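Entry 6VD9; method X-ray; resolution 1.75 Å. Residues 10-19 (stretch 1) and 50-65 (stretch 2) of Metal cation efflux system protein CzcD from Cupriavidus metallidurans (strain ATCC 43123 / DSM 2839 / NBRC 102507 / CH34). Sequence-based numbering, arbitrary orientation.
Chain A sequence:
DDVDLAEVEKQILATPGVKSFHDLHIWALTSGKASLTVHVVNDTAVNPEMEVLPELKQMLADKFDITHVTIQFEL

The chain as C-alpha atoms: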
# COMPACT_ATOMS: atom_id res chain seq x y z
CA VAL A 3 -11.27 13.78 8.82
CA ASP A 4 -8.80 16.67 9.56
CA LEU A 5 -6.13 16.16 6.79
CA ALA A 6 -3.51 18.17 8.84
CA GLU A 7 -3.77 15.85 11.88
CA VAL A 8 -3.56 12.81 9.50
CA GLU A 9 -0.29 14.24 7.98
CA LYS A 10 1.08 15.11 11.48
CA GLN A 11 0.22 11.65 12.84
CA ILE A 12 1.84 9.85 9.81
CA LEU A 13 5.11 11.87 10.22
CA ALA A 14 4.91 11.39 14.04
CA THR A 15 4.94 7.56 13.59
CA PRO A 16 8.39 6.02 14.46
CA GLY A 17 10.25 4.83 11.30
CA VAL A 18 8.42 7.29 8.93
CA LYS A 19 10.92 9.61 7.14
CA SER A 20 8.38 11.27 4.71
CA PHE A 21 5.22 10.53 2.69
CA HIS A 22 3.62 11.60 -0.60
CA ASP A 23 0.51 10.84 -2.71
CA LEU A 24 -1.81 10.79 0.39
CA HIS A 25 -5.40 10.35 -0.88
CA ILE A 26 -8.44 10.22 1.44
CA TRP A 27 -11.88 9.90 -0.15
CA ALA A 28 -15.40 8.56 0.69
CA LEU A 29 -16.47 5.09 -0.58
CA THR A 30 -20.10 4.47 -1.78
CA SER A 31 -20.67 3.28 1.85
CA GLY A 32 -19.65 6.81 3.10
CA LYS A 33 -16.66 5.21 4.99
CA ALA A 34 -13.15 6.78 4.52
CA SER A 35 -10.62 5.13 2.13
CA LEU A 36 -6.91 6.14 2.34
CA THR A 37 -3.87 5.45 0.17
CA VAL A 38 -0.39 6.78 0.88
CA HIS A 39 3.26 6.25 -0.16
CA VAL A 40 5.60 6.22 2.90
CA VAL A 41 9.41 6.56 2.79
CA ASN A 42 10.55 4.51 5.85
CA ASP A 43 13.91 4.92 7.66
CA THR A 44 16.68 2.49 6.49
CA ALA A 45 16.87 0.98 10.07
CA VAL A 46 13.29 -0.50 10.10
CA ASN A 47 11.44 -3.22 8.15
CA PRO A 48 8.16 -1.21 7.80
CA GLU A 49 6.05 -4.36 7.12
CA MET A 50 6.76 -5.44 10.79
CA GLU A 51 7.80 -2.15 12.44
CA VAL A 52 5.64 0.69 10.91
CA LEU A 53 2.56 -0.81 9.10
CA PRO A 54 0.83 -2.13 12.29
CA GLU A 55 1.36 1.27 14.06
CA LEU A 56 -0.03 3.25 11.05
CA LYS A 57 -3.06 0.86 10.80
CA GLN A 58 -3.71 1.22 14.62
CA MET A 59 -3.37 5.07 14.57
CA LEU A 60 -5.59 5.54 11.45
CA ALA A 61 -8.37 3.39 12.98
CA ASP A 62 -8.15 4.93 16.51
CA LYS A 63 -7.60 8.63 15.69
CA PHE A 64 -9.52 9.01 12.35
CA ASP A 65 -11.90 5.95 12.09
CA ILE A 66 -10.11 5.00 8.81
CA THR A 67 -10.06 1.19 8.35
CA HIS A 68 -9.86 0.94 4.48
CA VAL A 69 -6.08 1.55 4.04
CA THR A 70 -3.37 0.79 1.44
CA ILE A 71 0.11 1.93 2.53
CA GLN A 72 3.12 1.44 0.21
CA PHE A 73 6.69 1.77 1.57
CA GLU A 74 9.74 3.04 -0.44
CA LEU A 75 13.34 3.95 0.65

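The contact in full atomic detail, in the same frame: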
# COMPACT_ATOMS: atom_id res chain seq x y z
N LYS A 10 0.27 15.01 10.24
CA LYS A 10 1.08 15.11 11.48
C LYS A 10 1.23 13.72 12.06
O LYS A 10 2.32 13.35 12.47
CB LYS A 10 0.42 16.08 12.48
CG LYS A 10 1.06 16.16 13.86
CD LYS A 10 0.58 17.34 14.77
CE LYS A 10 1.33 17.36 16.09
NZ LYS A 10 0.89 18.41 17.04
N GLN A 11 0.14 12.95 12.13
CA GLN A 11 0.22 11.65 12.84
C GLN A 11 1.06 10.66 12.03
O GLN A 11 1.69 9.80 12.67
CB GLN A 11 -1.17 11.12 13.17
CG GLN A 11 -1.89 11.98 14.20
CD GLN A 11 -1.06 12.15 15.45
OE1 GLN A 11 -0.42 11.22 15.93
NE2 GLN A 11 -1.07 13.37 15.97
N ILE A 12 1.01 10.72 10.69
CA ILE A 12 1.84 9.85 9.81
C ILE A 12 3.31 10.17 10.10
O ILE A 12 4.05 9.24 10.46
CB ILE A 12 1.47 10.02 8.32
CG1 ILE A 12 0.10 9.42 8.04
CG2 ILE A 12 2.53 9.41 7.43
CD1 ILE A 12 -0.37 9.57 6.63
N LEU A 13 3.69 11.45 10.00
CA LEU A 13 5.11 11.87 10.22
C LEU A 13 5.54 11.66 11.67
O LEU A 13 6.77 11.53 11.91
CB LEU A 13 5.26 13.34 9.78
CG LEU A 13 5.19 13.59 8.27
CD1 LEU A 13 5.33 15.10 7.97
CD2 LEU A 13 6.21 12.78 7.48
N ALA A 14 4.61 11.60 12.61
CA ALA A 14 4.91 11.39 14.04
C ALA A 14 5.15 9.91 14.31
O ALA A 14 5.66 9.58 15.39
CB ALA A 14 3.79 11.91 14.89
N THR A 15 4.84 9.02 13.37
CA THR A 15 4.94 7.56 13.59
C THR A 15 6.40 7.14 13.54
O THR A 15 7.06 7.45 12.56
CB THR A 15 4.08 6.79 12.58
OG1 THR A 15 2.73 7.20 12.77
CG2 THR A 15 4.23 5.29 12.76
N PRO A 16 6.98 6.42 14.54
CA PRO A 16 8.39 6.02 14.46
C PRO A 16 8.68 5.24 13.18
O PRO A 16 7.86 4.39 12.81
CB PRO A 16 8.55 5.13 15.72
CG PRO A 16 7.62 5.77 16.67
CD PRO A 16 6.38 6.00 15.82
N GLY A 17 9.78 5.56 12.51
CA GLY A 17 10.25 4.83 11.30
C GLY A 17 9.73 5.44 10.01
O GLY A 17 10.07 4.90 8.95
N VAL A 18 8.91 6.50 10.10
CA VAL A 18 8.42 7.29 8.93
C VAL A 18 9.35 8.48 8.71
O VAL A 18 9.41 9.33 9.62
CB VAL A 18 6.99 7.81 9.11
CG1 VAL A 18 6.62 8.73 7.98
CG2 VAL A 18 5.97 6.68 9.24
N LYS A 19 10.01 8.52 7.56
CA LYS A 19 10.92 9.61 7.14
C LYS A 19 10.09 10.70 6.42
O LYS A 19 10.26 11.90 6.70
CB LYS A 19 12.10 8.96 6.37
CG LYS A 19 13.13 9.92 5.80
CD LYS A 19 14.07 9.31 4.71
CE LYS A 19 15.15 10.26 4.24
NZ LYS A 19 16.03 9.68 3.18
N MET A 50 6.79 -4.97 9.38
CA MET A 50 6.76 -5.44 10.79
C MET A 50 6.68 -4.25 11.75
O MET A 50 6.04 -4.41 12.83
CB MET A 50 8.05 -6.19 11.15
CG MET A 50 8.34 -7.41 10.36
SD MET A 50 7.15 -8.69 10.81
CE MET A 50 6.15 -8.61 9.33
N GLU A 51 7.38 -3.16 11.44
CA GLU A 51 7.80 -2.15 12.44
C GLU A 51 7.09 -0.79 12.30
O GLU A 51 7.31 0.08 13.20
CB GLU A 51 9.31 -2.01 12.36
CG GLU A 51 10.06 -3.31 12.65
CD GLU A 51 11.55 -3.15 12.91
OE1 GLU A 51 12.30 -3.03 11.95
OE2 GLU A 51 11.98 -3.18 14.12
N VAL A 52 6.35 -0.57 11.21
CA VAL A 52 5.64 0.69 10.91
C VAL A 52 4.19 0.38 10.53
O VAL A 52 3.30 1.09 11.01
CB VAL A 52 6.37 1.49 9.82
CG1 VAL A 52 5.67 2.80 9.59
CG2 VAL A 52 7.82 1.76 10.22
N LEU A 53 3.94 -0.60 9.64
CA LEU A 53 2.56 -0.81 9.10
C LEU A 53 1.55 -1.03 10.23
O LEU A 53 0.46 -0.45 10.22
CB LEU A 53 2.57 -1.95 8.10
CG LEU A 53 1.23 -2.29 7.45
CD1 LEU A 53 0.64 -1.07 6.76
CD2 LEU A 53 1.40 -3.38 6.44
N PRO A 54 1.82 -1.88 11.24
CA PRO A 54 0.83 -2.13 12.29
C PRO A 54 0.52 -0.86 13.08
O PRO A 54 -0.66 -0.64 13.40
CB PRO A 54 1.48 -3.20 13.19
CG PRO A 54 2.58 -3.79 12.35
CD PRO A 54 3.03 -2.69 11.40
N GLU A 55 1.53 -0.02 13.33
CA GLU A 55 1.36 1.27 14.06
C GLU A 55 0.54 2.25 13.22
O GLU A 55 -0.34 2.91 13.78
CB GLU A 55 2.71 1.88 14.42
CG GLU A 55 3.47 1.03 15.42
CD GLU A 55 4.23 -0.21 14.97
OE1 GLU A 55 4.20 -0.60 13.76
OE2 GLU A 55 4.88 -0.83 15.88
N LEU A 56 0.80 2.36 11.91
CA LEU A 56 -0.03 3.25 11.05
C LEU A 56 -1.48 2.73 11.01
O LEU A 56 -2.36 3.56 11.07
CB LEU A 56 0.57 3.34 9.65
CG LEU A 56 1.89 4.11 9.54
CD1 LEU A 56 2.45 3.98 8.14
CD2 LEU A 56 1.68 5.58 9.85
N LYS A 57 -1.69 1.44 10.83
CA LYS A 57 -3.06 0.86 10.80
C LYS A 57 -3.77 1.23 12.12
O LYS A 57 -4.92 1.70 12.06
CB LYS A 57 -3.04 -0.65 10.59
CG LYS A 57 -2.69 -1.13 9.17
CD LYS A 57 -2.42 -2.62 9.14
CE LYS A 57 -2.30 -3.23 7.77
NZ LYS A 57 -2.06 -4.71 7.85
N GLN A 58 -3.13 1.01 13.26
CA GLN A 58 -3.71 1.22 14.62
C GLN A 58 -4.08 2.70 14.79
O GLN A 58 -5.23 3.01 15.14
CB GLN A 58 -2.72 0.71 15.67
CG GLN A 58 -3.11 0.98 17.13
CD GLN A 58 -1.98 0.66 18.09
OE1 GLN A 58 -0.81 1.01 17.89
NE2 GLN A 58 -2.33 0.00 19.19
N MET A 59 -3.18 3.61 14.39
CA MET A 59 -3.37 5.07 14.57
C MET A 59 -4.50 5.54 13.66
O MET A 59 -5.31 6.40 14.08
CB MET A 59 -2.05 5.81 14.30
CG MET A 59 -2.22 7.31 14.24
SD MET A 59 -2.70 7.88 12.62
CE MET A 59 -1.23 7.53 11.65
N LEU A 60 -4.59 5.03 12.43
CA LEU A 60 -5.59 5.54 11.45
C LEU A 60 -7.00 5.12 11.89
O LEU A 60 -7.94 5.91 11.74
CB LEU A 60 -5.23 5.03 10.06
CG LEU A 60 -3.97 5.68 9.47
CD1 LEU A 60 -3.53 4.92 8.24
CD2 LEU A 60 -4.23 7.15 9.17
N ALA A 61 -7.09 3.93 12.47
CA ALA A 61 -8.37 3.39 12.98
C ALA A 61 -8.77 4.20 14.22
O ALA A 61 -9.88 4.74 14.22
CB ALA A 61 -8.24 1.93 13.26
N ASP A 62 -7.85 4.37 15.17
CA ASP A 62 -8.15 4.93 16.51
C ASP A 62 -8.41 6.43 16.43
O ASP A 62 -9.37 6.92 17.08
CB ASP A 62 -7.01 4.69 17.49
CG ASP A 62 -6.84 3.23 17.85
OD1 ASP A 62 -7.87 2.53 17.86
OD2 ASP A 62 -5.69 2.81 18.07
N LYS A 63 -7.58 7.16 15.68
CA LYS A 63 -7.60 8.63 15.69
C LYS A 63 -8.56 9.16 14.63
O LYS A 63 -9.07 10.27 14.84
CB LYS A 63 -6.16 9.14 15.57
CG LYS A 63 -5.22 8.57 16.64
CD LYS A 63 -4.01 9.42 16.92
CE LYS A 63 -3.43 9.17 18.30
NZ LYS A 63 -2.05 9.69 18.42
N PHE A 64 -8.78 8.45 13.51
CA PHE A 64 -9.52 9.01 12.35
C PHE A 64 -10.67 8.10 11.91
O PHE A 64 -11.36 8.50 10.98
CB PHE A 64 -8.56 9.31 11.19
CG PHE A 64 -7.44 10.21 11.61
CD1 PHE A 64 -7.70 11.55 11.88
CD2 PHE A 64 -6.16 9.73 11.81
CE1 PHE A 64 -6.69 12.38 12.32
CE2 PHE A 64 -5.14 10.57 12.25
CZ PHE A 64 -5.41 11.90 12.50
N ASP A 65 -10.83 6.89 12.49
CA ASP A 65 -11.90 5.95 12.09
C ASP A 65 -11.71 5.56 10.63
O ASP A 65 -12.73 5.34 9.90
CB ASP A 65 -13.28 6.51 12.44
CG ASP A 65 -13.44 6.79 13.93
OD1 ASP A 65 -13.28 5.85 14.75
OD2 ASP A 65 -13.69 7.97 14.28
O HOH W 1 6.38 2.47 14.22

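Stretch 1 carries the last part of a helix, a turn and the start of a strand. T15 to V18 form a type II beta turn, closed by a hydrogen bond from V18 N to T15 O at 3.2 Å. Stretch 2 ends one helix at E51 and starts another at L53. V52 sits between them at the N-cap position, and its O accepts from L56 N at 2.9 Å. The backbones come closest near the turn: G17 CA lies 6.2 Å from V52 CA. Further along, I12 CA is 7.0 Å from L56 CA, and Q11 CA is 7.7 Å from M59 CA.

G17 has a positive phi of 92°, which favours glycine. An ideal CB here would also point toward stretch 2 and clash with V52 CG2 at 2.8 Å. One water joins the backbones at this end. It donates to P16 O and to E51 O, each at 2.8 Å. These two carbonyl oxygens are both acceptors, so the water supplies the protons they lack.

The side-chain contact is mostly apolar. V18 CG2 packs on V52 CG1 at 3.9 Å. L56 points its CA-to-CB bond sideways, but its end comes nearer, and CD2 lies 3.5 Å from T15 OG1. That hydroxyl donates to Q11 O at 2.8 Å within its own stretch. Its polar need is thus met locally, while T15 CG2 lies 4.1 Å from E55 CB.

M59 points toward stretch 1. Its SD is 3.6 Å from Q11 CB, and its CE is 4.3 Å from I12 CG1. Q11 has the largest area covered in the contact. Its CG meets the edge of the F64 ring, 3.9 Å from CZ. K63 NZ donates a weak hydrogen bond to Q11 OE1 at 3.3 Å, the sole direct hydrogen bond between the stretches.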